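Putative mandelate racemase (Bordetella bronchiseptica, PDB 3OZY) is of unknown function but, as a magnesium-binding member of the enolase superfamily related to mandelate racemase, probably acts on a sugar-acid type of carboxylate. Local coordinates at residues V8-L13 with A64-I69; G98-G103 with T258-N263; D153-E158 with R186-R191; H304-I309 with M327-I332. All coordinates share one frame; numbering follows the deposited sequence. Where two conformers were deposited one is given.

Contact 1 (V8-L13 with A64-I69); sequences VKAHAL and AIEDVI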
# COMPACT_ATOMS: atom_id res chain seq x y z
N VAL A 8 -9.66 11.77 17.91
CA VAL A 8 -9.37 10.44 17.39
C VAL A 8 -8.03 10.01 17.99
O VAL A 8 -6.99 10.58 17.68
CB VAL A 8 -9.30 10.44 15.85
CG1 VAL A 8 -8.96 9.05 15.35
CG2 VAL A 8 -10.63 10.91 15.26
N LYS A 9 -8.09 9.03 18.89
CA LYS A 9 -6.91 8.59 19.64
C LYS A 9 -6.50 7.19 19.22
O LYS A 9 -7.33 6.37 18.85
CB LYS A 9 -7.20 8.59 21.14
CG LYS A 9 -7.59 9.96 21.68
CD LYS A 9 -7.88 9.91 23.17
CE LYS A 9 -6.61 9.68 23.96
NZ LYS A 9 -6.83 9.85 25.42
N ALA A 10 -5.20 6.93 19.30
CA ALA A 10 -4.67 5.61 18.99
C ALA A 10 -3.75 5.16 20.12
O ALA A 10 -2.64 5.67 20.25
CB ALA A 10 -3.93 5.66 17.67
N HIS A 11 -4.22 4.20 20.93
CA HIS A 11 -3.45 3.70 22.07
C HIS A 11 -2.59 2.52 21.64
O HIS A 11 -3.10 1.47 21.30
CB HIS A 11 -4.38 3.21 23.20
CG HIS A 11 -5.37 4.23 23.66
ND1 HIS A 11 -5.14 5.07 24.73
CD2 HIS A 11 -6.62 4.52 23.22
CE1 HIS A 11 -6.19 5.85 24.91
NE2 HIS A 11 -7.10 5.53 24.01
N ALA A 12 -1.27 2.70 21.68
CA ALA A 12 -0.35 1.62 21.34
C ALA A 12 -0.17 0.66 22.51
O ALA A 12 0.25 1.07 23.60
CB ALA A 12 0.98 2.18 20.89
N LEU A 13 -0.46 -0.62 22.27
CA LEU A 13 -0.42 -1.64 23.31
C LEU A 13 0.49 -2.81 22.93
O LEU A 13 0.55 -3.21 21.77
CB LEU A 13 -1.83 -2.17 23.57
CG LEU A 13 -2.92 -1.16 23.92
CD1 LEU A 13 -4.24 -1.88 24.17
CD2 LEU A 13 -2.51 -0.35 25.14
N ALA A 64 -0.57 7.71 11.60
CA ALA A 64 -1.55 7.73 10.53
C ALA A 64 -2.95 8.00 11.06
O ALA A 64 -3.72 8.76 10.48
CB ALA A 64 -1.52 6.42 9.76
N ILE A 65 -3.29 7.37 12.18
CA ILE A 65 -4.63 7.49 12.74
C ILE A 65 -4.87 8.88 13.36
O ILE A 65 -5.86 9.54 13.05
CB ILE A 65 -4.90 6.37 13.75
CG1 ILE A 65 -5.00 5.03 13.00
CG2 ILE A 65 -6.18 6.65 14.54
CD1 ILE A 65 -4.94 3.80 13.90
N GLU A 66 -3.95 9.33 14.20
CA GLU A 66 -4.16 10.59 14.91
C GLU A 66 -3.93 11.83 14.05
O GLU A 66 -4.63 12.84 14.20
CB GLU A 66 -3.27 10.64 16.16
CG GLU A 66 -3.64 9.58 17.19
CD GLU A 66 -2.84 9.66 18.49
OE1 GLU A 66 -1.89 10.47 18.57
OE2 GLU A 66 -3.18 8.90 19.42
N ASP A 67 -2.97 11.76 13.13
CA ASP A 67 -2.45 12.97 12.49
C ASP A 67 -2.65 13.04 10.98
O ASP A 67 -2.43 14.10 10.37
CB ASP A 67 -0.97 13.14 12.84
CG ASP A 67 -0.74 13.21 14.33
OD1 ASP A 67 -1.28 14.12 14.98
OD2 ASP A 67 -0.02 12.33 14.86
N VAL A 68 -3.05 11.93 10.36
CA VAL A 68 -3.37 11.94 8.94
C VAL A 68 -4.88 11.77 8.77
O VAL A 68 -5.54 12.62 8.18
CB VAL A 68 -2.58 10.87 8.15
CG1 VAL A 68 -2.94 10.93 6.67
CG2 VAL A 68 -1.09 11.08 8.33
N ILE A 69 -5.43 10.69 9.32
CA ILE A 69 -6.86 10.46 9.24
C ILE A 69 -7.64 11.37 10.20
O ILE A 69 -8.63 11.99 9.81
CB ILE A 69 -7.18 8.98 9.53
CG1 ILE A 69 -6.54 8.10 8.45
CG2 ILE A 69 -8.68 8.77 9.63
CD1 ILE A 69 -6.46 6.61 8.84

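Contact 2 (G98-G103 with T258-N263); sequences GHRSVG and TRNAFN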
# COMPACT_ATOMS: atom_id res chain seq x y z
N GLY A 98 -0.65 5.47 0.15
CA GLY A 98 -0.61 4.38 -0.81
C GLY A 98 -1.91 3.60 -0.84
O GLY A 98 -2.53 3.36 0.19
N HIS A 99 -2.33 3.20 -2.04
CA HIS A 99 -3.66 2.64 -2.20
C HIS A 99 -3.87 1.23 -1.59
O HIS A 99 -5.01 0.86 -1.33
CB HIS A 99 -4.11 2.68 -3.67
CG HIS A 99 -3.35 1.77 -4.58
ND1 HIS A 99 -3.96 1.08 -5.61
CD2 HIS A 99 -2.04 1.43 -4.63
CE1 HIS A 99 -3.06 0.36 -6.25
NE2 HIS A 99 -1.89 0.55 -5.68
N ARG A 100 -2.79 0.48 -1.35
CA ARG A 100 -2.89 -0.86 -0.73
C ARG A 100 -1.87 -0.95 0.39
O ARG A 100 -0.79 -1.52 0.24
CB ARG A 100 -2.68 -1.97 -1.77
CG ARG A 100 -3.43 -1.76 -3.10
CD ARG A 100 -4.96 -1.93 -2.96
NE ARG A 100 -5.61 -1.62 -4.24
CZ ARG A 100 -5.66 -2.43 -5.28
NH1 ARG A 100 -5.14 -3.65 -5.20
NH2 ARG A 100 -6.24 -2.04 -6.42
N SER A 101 -2.23 -0.38 1.54
CA SER A 101 -1.21 0.03 2.49
C SER A 101 -1.64 -0.07 3.94
O SER A 101 -2.82 -0.25 4.25
CB SER A 101 -0.86 1.49 2.22
OG SER A 101 -1.95 2.32 2.61
N VAL A 102 -0.66 0.10 4.82
CA VAL A 102 -0.91 0.31 6.24
C VAL A 102 -1.90 1.47 6.49
O VAL A 102 -2.59 1.48 7.51
CB VAL A 102 0.43 0.54 7.00
CG1 VAL A 102 1.13 1.80 6.50
CG2 VAL A 102 0.22 0.57 8.50
N GLY A 103 -1.97 2.44 5.58
CA GLY A 103 -2.96 3.50 5.71
C GLY A 103 -4.38 2.99 5.58
O GLY A 103 -5.31 3.50 6.22
N THR A 258 -8.84 -3.26 0.01
CA THR A 258 -10.02 -2.69 -0.67
C THR A 258 -10.68 -3.67 -1.62
O THR A 258 -10.09 -4.68 -2.03
CB THR A 258 -9.75 -1.36 -1.44
OG1 THR A 258 -9.20 -1.64 -2.73
CG2 THR A 258 -8.85 -0.41 -0.64
N ARG A 259 -11.90 -3.34 -2.00
CA ARG A 259 -12.63 -4.15 -2.96
C ARG A 259 -11.92 -4.21 -4.31
O ARG A 259 -12.16 -5.13 -5.10
CB ARG A 259 -14.05 -3.62 -3.14
CG ARG A 259 -14.14 -2.34 -3.93
CD ARG A 259 -15.54 -1.77 -3.81
NE ARG A 259 -15.78 -1.17 -2.50
CZ ARG A 259 -16.96 -0.70 -2.09
NH1 ARG A 259 -18.02 -0.78 -2.87
NH2 ARG A 259 -17.07 -0.16 -0.89
N ASN A 260 -11.05 -3.23 -4.59
CA ASN A 260 -10.36 -3.20 -5.88
C ASN A 260 -9.43 -4.39 -6.07
O ASN A 260 -9.32 -4.94 -7.16
CB ASN A 260 -9.57 -1.90 -6.01
CG ASN A 260 -10.43 -0.68 -5.82
OD1 ASN A 260 -10.25 0.09 -4.87
ND2 ASN A 260 -11.38 -0.51 -6.71
N ALA A 261 -8.75 -4.79 -5.00
CA ALA A 261 -7.85 -5.94 -5.07
C ALA A 261 -8.64 -7.20 -5.39
O ALA A 261 -8.26 -8.00 -6.26
CB ALA A 261 -7.11 -6.12 -3.74
N PHE A 262 -9.75 -7.38 -4.69
CA PHE A 262 -10.55 -8.59 -4.87
C PHE A 262 -11.24 -8.64 -6.23
O PHE A 262 -11.38 -9.70 -6.82
CB PHE A 262 -11.50 -8.78 -3.68
CG PHE A 262 -10.77 -8.95 -2.39
CD1 PHE A 262 -10.26 -10.19 -2.03
CD2 PHE A 262 -10.49 -7.86 -1.59
CE1 PHE A 262 -9.53 -10.34 -0.84
CE2 PHE A 262 -9.75 -7.99 -0.42
CZ PHE A 262 -9.27 -9.24 -0.04
N ASN A 263 -11.63 -7.47 -6.74
CA ASN A 263 -12.19 -7.40 -8.09
C ASN A 263 -11.18 -7.88 -9.11
O ASN A 263 -11.52 -8.63 -10.03
CB ASN A 263 -12.64 -5.97 -8.39
CG ASN A 263 -13.15 -5.81 -9.81
OD1 ASN A 263 -12.53 -5.13 -10.64
ND2 ASN A 263 -14.27 -6.44 -10.10

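Contact 3 (D153-E158 with R186-R191); sequences DQAADE and RAMRQR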
# COMPACT_ATOMS: atom_id res chain seq x y z
N ASP A 153 3.34 -36.44 14.24
CA ASP A 153 2.56 -36.86 15.40
C ASP A 153 2.16 -35.68 16.26
O ASP A 153 1.07 -35.66 16.82
CB ASP A 153 3.34 -37.87 16.25
CG ASP A 153 3.44 -39.24 15.60
OD1 ASP A 153 2.62 -39.54 14.70
OD2 ASP A 153 4.33 -40.01 16.00
N GLN A 154 3.05 -34.70 16.38
CA GLN A 154 2.76 -33.51 17.17
C GLN A 154 1.68 -32.65 16.53
O GLN A 154 0.82 -32.11 17.21
CB GLN A 154 4.03 -32.69 17.39
CG GLN A 154 5.05 -33.40 18.27
CD GLN A 154 6.43 -32.81 18.15
OE1 GLN A 154 6.63 -31.79 17.49
NE2 GLN A 154 7.41 -33.44 18.81
N ALA A 155 1.73 -32.52 15.20
CA ALA A 155 0.70 -31.77 14.48
C ALA A 155 -0.65 -32.45 14.67
O ALA A 155 -1.67 -31.80 14.92
CB ALA A 155 1.06 -31.65 13.00
N ALA A 156 -0.66 -33.78 14.58
CA ALA A 156 -1.88 -34.54 14.80
C ALA A 156 -2.38 -34.39 16.24
O ALA A 156 -3.58 -34.23 16.47
CB ALA A 156 -1.68 -36.02 14.44
N ASP A 157 -1.47 -34.45 17.20
CA ASP A 157 -1.82 -34.26 18.61
C ASP A 157 -2.45 -32.89 18.82
O ASP A 157 -3.47 -32.77 19.51
CB ASP A 157 -0.58 -34.36 19.51
CG ASP A 157 -0.11 -35.79 19.74
OD1 ASP A 157 -0.86 -36.74 19.45
OD2 ASP A 157 1.03 -35.94 20.23
N GLU A 158 -1.85 -31.86 18.25
CA GLU A 158 -2.39 -30.52 18.45
C GLU A 158 -3.78 -30.39 17.82
O GLU A 158 -4.69 -29.82 18.43
CB GLU A 158 -1.45 -29.42 17.96
CG GLU A 158 -2.02 -28.06 18.33
CD GLU A 158 -1.10 -26.89 18.09
OE1 GLU A 158 0.09 -27.08 17.75
OE2 GLU A 158 -1.61 -25.75 18.26
N ARG A 186 -0.98 -35.51 6.39
CA ARG A 186 -1.40 -36.90 6.32
C ARG A 186 -1.67 -37.45 7.73
O ARG A 186 -2.65 -38.14 7.95
CB ARG A 186 -0.38 -37.77 5.57
CG ARG A 186 -0.29 -37.44 4.08
CD ARG A 186 0.54 -38.46 3.33
NE ARG A 186 1.07 -37.94 2.08
CZ ARG A 186 2.31 -37.48 1.94
NH1 ARG A 186 3.14 -37.48 2.98
NH2 ARG A 186 2.73 -37.01 0.77
N ALA A 187 -0.80 -37.12 8.68
CA ALA A 187 -0.98 -37.61 10.05
C ALA A 187 -2.22 -36.98 10.69
O ALA A 187 -2.98 -37.64 11.39
CB ALA A 187 0.25 -37.31 10.89
N MET A 188 -2.42 -35.68 10.44
CA MET A 188 -3.58 -34.97 10.95
C MET A 188 -4.90 -35.59 10.47
O MET A 188 -5.80 -35.85 11.25
CB MET A 188 -3.52 -33.49 10.59
CG MET A 188 -2.46 -32.73 11.38
SD MET A 188 -2.01 -31.16 10.60
CE MET A 188 -3.53 -30.25 10.79
N ARG A 189 -5.00 -35.82 9.16
CA ARG A 189 -6.21 -36.39 8.59
C ARG A 189 -6.49 -37.79 9.13
O ARG A 189 -7.62 -38.13 9.46
CB ARG A 189 -6.13 -36.40 7.06
CG ARG A 189 -7.30 -37.12 6.39
CD ARG A 189 -8.63 -36.47 6.72
NE ARG A 189 -8.77 -35.17 6.06
CZ ARG A 189 -9.54 -34.19 6.49
NH1 ARG A 189 -10.27 -34.33 7.60
NH2 ARG A 189 -9.61 -33.05 5.81
N GLN A 190 -5.44 -38.60 9.23
CA GLN A 190 -5.60 -39.95 9.76
C GLN A 190 -6.12 -39.92 11.19
O GLN A 190 -6.96 -40.73 11.58
CB GLN A 190 -4.28 -40.71 9.68
CG GLN A 190 -4.40 -42.16 10.11
CD GLN A 190 -3.12 -42.94 9.86
OE1 GLN A 190 -2.02 -42.42 10.02
NE2 GLN A 190 -3.26 -44.21 9.47
N ARG A 191 -5.61 -38.98 11.98
CA ARG A 191 -5.98 -38.89 13.39
C ARG A 191 -7.45 -38.51 13.60
O ARG A 191 -8.14 -39.12 14.41
CB ARG A 191 -5.06 -37.90 14.11
CG ARG A 191 -5.33 -37.77 15.61
CD ARG A 191 -4.85 -38.99 16.39
NE ARG A 191 -3.40 -39.09 16.37
CZ ARG A 191 -2.60 -38.39 17.17
NH1 ARG A 191 -3.11 -37.56 18.06
NH2 ARG A 191 -1.28 -38.53 17.08
O HOH W 1 -0.19 -39.52 14.71

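Contact 4 (H304-I309 with M327-I332); sequences HTFNDI and MFEWDI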
# COMPACT_ATOMS: atom_id res chain seq x y z
N HIS A 304 -10.11 -13.11 7.22
CA HIS A 304 -9.04 -13.16 8.20
C HIS A 304 -9.47 -12.29 9.39
O HIS A 304 -10.11 -11.25 9.21
CB HIS A 304 -7.78 -12.59 7.53
CG HIS A 304 -6.65 -12.32 8.48
ND1 HIS A 304 -6.56 -11.17 9.22
CD2 HIS A 304 -5.54 -13.05 8.76
CE1 HIS A 304 -5.45 -11.20 9.95
NE2 HIS A 304 -4.81 -12.33 9.68
N THR A 305 -9.16 -12.74 10.61
CA THR A 305 -9.57 -12.01 11.82
C THR A 305 -8.45 -11.87 12.86
O THR A 305 -8.66 -11.32 13.94
CB THR A 305 -10.70 -12.75 12.53
OG1 THR A 305 -10.16 -13.94 13.12
CG2 THR A 305 -11.82 -13.12 11.57
N PHE A 306 -7.26 -12.35 12.51
CA PHE A 306 -6.20 -12.64 13.48
C PHE A 306 -5.39 -11.40 13.86
O PHE A 306 -4.57 -10.93 13.08
CB PHE A 306 -5.29 -13.69 12.83
CG PHE A 306 -4.32 -14.40 13.76
CD1 PHE A 306 -4.62 -15.67 14.26
CD2 PHE A 306 -3.08 -13.86 14.03
CE1 PHE A 306 -3.72 -16.36 15.04
CE2 PHE A 306 -2.17 -14.54 14.83
CZ PHE A 306 -2.50 -15.79 15.33
N ASN A 307 -5.66 -10.87 15.06
CA ASN A 307 -4.77 -9.92 15.75
C ASN A 307 -5.18 -9.71 17.20
O ASN A 307 -4.35 -9.80 18.09
CB ASN A 307 -4.65 -8.56 15.06
CG ASN A 307 -3.48 -7.76 15.59
OD1 ASN A 307 -2.33 -8.08 15.30
ND2 ASN A 307 -3.75 -6.75 16.42
N ASP A 308 -6.45 -9.41 17.43
CA ASP A 308 -6.92 -9.12 18.78
C ASP A 308 -8.43 -9.33 18.86
O ASP A 308 -9.07 -9.61 17.85
CB ASP A 308 -6.53 -7.69 19.18
CG ASP A 308 -7.10 -6.66 18.21
OD1 ASP A 308 -8.33 -6.49 18.22
OD2 ASP A 308 -6.32 -6.03 17.47
N ILE A 309 -9.01 -9.20 20.04
CA ILE A 309 -10.42 -9.52 20.20
C ILE A 309 -11.33 -8.52 19.48
O ILE A 309 -12.46 -8.84 19.14
CB ILE A 309 -10.81 -9.65 21.70
CG1 ILE A 309 -12.13 -10.41 21.85
CG2 ILE A 309 -10.88 -8.28 22.36
CD1 ILE A 309 -12.07 -11.86 21.43
N MET A 327 -16.76 -20.11 8.26
CA MET A 327 -15.49 -20.76 8.53
C MET A 327 -14.66 -19.68 9.23
O MET A 327 -13.78 -19.05 8.63
CB MET A 327 -14.83 -21.26 7.24
CG MET A 327 -13.55 -22.08 7.45
SD MET A 327 -13.71 -23.47 8.59
CE MET A 327 -14.65 -24.61 7.58
N PHE A 328 -15.01 -19.44 10.49
CA PHE A 328 -14.64 -18.22 11.18
C PHE A 328 -13.34 -18.36 11.95
O PHE A 328 -13.24 -19.16 12.87
CB PHE A 328 -15.75 -17.77 12.13
CG PHE A 328 -15.46 -16.45 12.77
CD1 PHE A 328 -15.59 -15.29 12.03
CD2 PHE A 328 -15.00 -16.36 14.07
CE1 PHE A 328 -15.30 -14.06 12.58
CE2 PHE A 328 -14.71 -15.13 14.63
CZ PHE A 328 -14.86 -13.98 13.88
N GLU A 329 -12.34 -17.55 11.57
CA GLU A 329 -11.01 -17.65 12.16
C GLU A 329 -10.98 -17.25 13.64
O GLU A 329 -11.40 -16.15 14.00
CB GLU A 329 -10.01 -16.80 11.37
CG GLU A 329 -8.59 -16.92 11.90
CD GLU A 329 -7.55 -16.30 11.00
OE1 GLU A 329 -7.83 -15.27 10.33
OE2 GLU A 329 -6.42 -16.83 10.96
N TRP A 330 -10.47 -18.15 14.48
CA TRP A 330 -10.32 -17.86 15.90
C TRP A 330 -8.90 -18.18 16.38
O TRP A 330 -8.51 -19.34 16.49
CB TRP A 330 -11.35 -18.62 16.76
CG TRP A 330 -11.42 -18.02 18.13
CD1 TRP A 330 -10.51 -18.16 19.14
CD2 TRP A 330 -12.43 -17.13 18.62
NE1 TRP A 330 -10.89 -17.41 20.22
CE2 TRP A 330 -12.08 -16.78 19.94
CE3 TRP A 330 -13.62 -16.61 18.08
CZ2 TRP A 330 -12.85 -15.92 20.72
CZ3 TRP A 330 -14.39 -15.77 18.86
CH2 TRP A 330 -14.00 -15.43 20.17
N ASP A 331 -8.14 -17.12 16.67
CA ASP A 331 -6.77 -17.21 17.17
C ASP A 331 -6.71 -17.99 18.48
O ASP A 331 -7.27 -17.55 19.49
CB ASP A 331 -6.29 -15.76 17.41
CG ASP A 331 -4.85 -15.64 17.91
OD1 ASP A 331 -4.18 -16.64 18.23
OD2 ASP A 331 -4.39 -14.47 17.97
N ILE A 332 -6.03 -19.14 18.46
CA ILE A 332 -5.87 -19.96 19.67
C ILE A 332 -4.44 -19.94 20.22
O ILE A 332 -4.11 -20.68 21.15
CB ILE A 332 -6.36 -21.43 19.48
CG1 ILE A 332 -5.74 -22.12 18.24
CG2 ILE A 332 -7.87 -21.46 19.40
CD1 ILE A 332 -4.23 -22.17 18.18
O HOH W 2 -8.43 -14.52 15.37
O HOH W 3 -6.53 -12.72 17.08

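Contact 1 (V8-L13 with A64-I69)
In the N-terminal alpha+beta capping domain characteristic of the enolase superfamily, helix 58-73 packs on the three-stranded antiparallel sheet; here it meets strand 5-16, an outermost strand of that sheet within the chain. The two short axes approach to 7.2 Å and run nearly antiparallel, at 154°.

The polar part is a single side-chain-to-backbone bond. Glu66, extended beyond CG, reaches obliquely toward the strand, where OE2 accepts Ala10 N at 2.8 Å through its anti lone pair, with an N-H...O angle of 157°. On the way its CG brushes Val8 O at 3.5 Å. OE2 also lies near Ala10 O, another acceptor, and Lys62 reconciles the two: its NZ makes a salt bridge to Glu66 OE2 and a hydrogen bond to Ala10 O. That positive charge would probably keep the carboxylate ionised.

The apolar part depends on one methyl. Ile65 CG2, anti to its own backbone N, faces the alternate strand residues Val8 and Ala10, touching Val8 CG1 at 3.8 Å and Ala10 CB at 4.0 Å. Val8 and Ile65 cross at roughly a right angle, while Ile36, Val38 and Ala106 also pack on Ile65.

Within the helix the geometry includes a wider pi-type turn, in which Ala64 O takes both Val68 N and, at 2.8 Å, Ile69 N.

Contact 2 (G98-G103 with T258-N263)
The backbones stay well apart, the nearest CA atoms being those of Arg100 and Thr258 at 7.4 Å, and Gly98, with a positive phi of 99°, turns the chain out of helix 81-97 and into the short link that Ser101 ends as N-cap of helix 102-122. Ser101 OG donates to Gly98 O at 2.7 Å and accepts from Gly103 N, so one hydroxyl links the two ends of the turn, the second bond being weak.

Arg100 carries the contact. Its CG, anti to the carbonyl carbon (chi1 -45°), lies 3.6 Å above the centre of the His99 ring; the bend at chi2 then turns the guanidinium toward residues 258-261. There the flat group is sandwiched: His99 CE1 lies over one face and Ala261 N over the opposite face, both toward its rim. Its tips meet carbon, with NH2 3.4 Å from Asn260 CB and NH1 3.5 Å from Ala261 CB. The guanidinium and Asn260 amide planes are only 22° apart.

A loop of the N-terminal capping domain is laid here against barrel helix 258-267, at the subunit interface of the dimer. The charge of Arg100 is met by Asp233 of the second subunit, which makes a salt bridge with NH2 and accepts from His99 ND1. Arg100 NH1 is hydrogen-bonded to a glycerol molecule, probably from the crystallisation liquor. At the same interface, Ser101 packs against Ser101 of the second subunit.

Contact 3 (D153-E158 with R186-R191)
Asp157 OD1 is held by two donors, both from the guanidinium of Arg191 in the conformer described, one of two deposited: NH1 at 2.8 Å from OD1 and NH2 at 3.0 Å from it. This is an end-on salt bridge in which two nitrogens converge on one oxygen. The NH1 bond is the straighter, at 151°, and uses the anti lone pair of OD1, whereas NH2 meets the oxygen from above the carboxylate plane. The oxygen lies close to the guanidinium plane, yet the two flat groups are turned 52° against each other.

Bends at chi2 and chi3 fold Arg191 back across the neighbouring helix, so that one guanidinium face rests on the Ala156 methyl; NH2 is 3.7 Å from Ala156 CB. NH2 also donates to a water at 2.8 Å, and that water in turn donates to Asp153 OD1, drawing a second acidic residue into the network at the solvent-exposed side.

Beneath the polar groups the helices come very close. Ala156 CA and Met188 CA are 4.2 Å apart, a separation allowed by the small side chains of Ala155, Ala156 and Ala187. Met188 lies alongside, its CG 3.7 Å from Ala155 O and its SD 3.9 Å from Ala155 CB.

The segments cross at -42°, as successive outer helices of the (beta/alpha)7beta barrel: helix 152-164 follows strand 139-146, helix 178-192 follows strand 169-173, and the Met188 side chain touches Ile146 of strand 139-146 and Ile198 of strand 197-201.

Contact 4 (H304-I309 with M327-I332)
Glu329 holds CG anti to its backbone N (chi1 -177°) and extends straight beyond it, while Thr305 keeps OG1 in the crowded position between N and the carbonyl carbon (chi1 71°); the two side chains therefore slide past each other in opposite directions. They join the last strand of the enolase-type barrel, 328-331, to the loop that follows strand 300-301.

Two direct hydrogen bonds tie the pair. Thr305 N donates to Glu329 OE1 at 2.9 Å with an angle of 162°, meeting the oxygen from above the carboxylate plane, and Thr305 OG1 donates to Glu329 O at 2.7 Å, from above that carbonyl's plane. The other carboxylate oxygen, OE2, is bound by Lys171 NZ and Ser144 OG, so this buried group is well satisfied and probably ionised.

His304 lies beside Glu329 with CD2 3.6 Å from OE1. Its ND1 pairs with Asp277, recalling the His-Asp dyad of mandelate racemase, and its side chain comes within about 4 Å of a bound magnesium ion. Phe306, its CG anti to N, stacks on the Asp331 carboxylate: OD2 sits over the rim of one ring face, 3.5 Å above it. Arg33 of the capping domain makes a salt bridge to OD2, and Thr333 binds OD1. Ile309 and Trp330 lie side by side, Ile309 CD1 touching Trp330 CZ2 at 4.2 Å.

Water completes the join: one molecule donates to Thr305 OG1 and accepts from Asp331 N, both at 2.9 Å.

Contacts 1, 2 and 4 are buried, whereas contact 3 is partly exposed on the barrel's outer helices. Contact 1 belongs wholly to the capping domain and contacts 3 and 4 to the barrel; contact 2 joins the two domains and borders the second subunit. Contacts 1 and 2 touch, Ile69 CD1 lying 4.2 Å from Gly103 O, while contacts 1 and 3 lie on opposite sides of the chain's centre, about 43 Å apart between centres. The chemistry follows place: a carboxylate gripping a strand amide in contact 1, a sandwiched cation with an intersubunit partner in contact 2, a surface salt bridge in contact 3, and buried carboxylates and bridging waters in contact 4, where His304 comes near the metal.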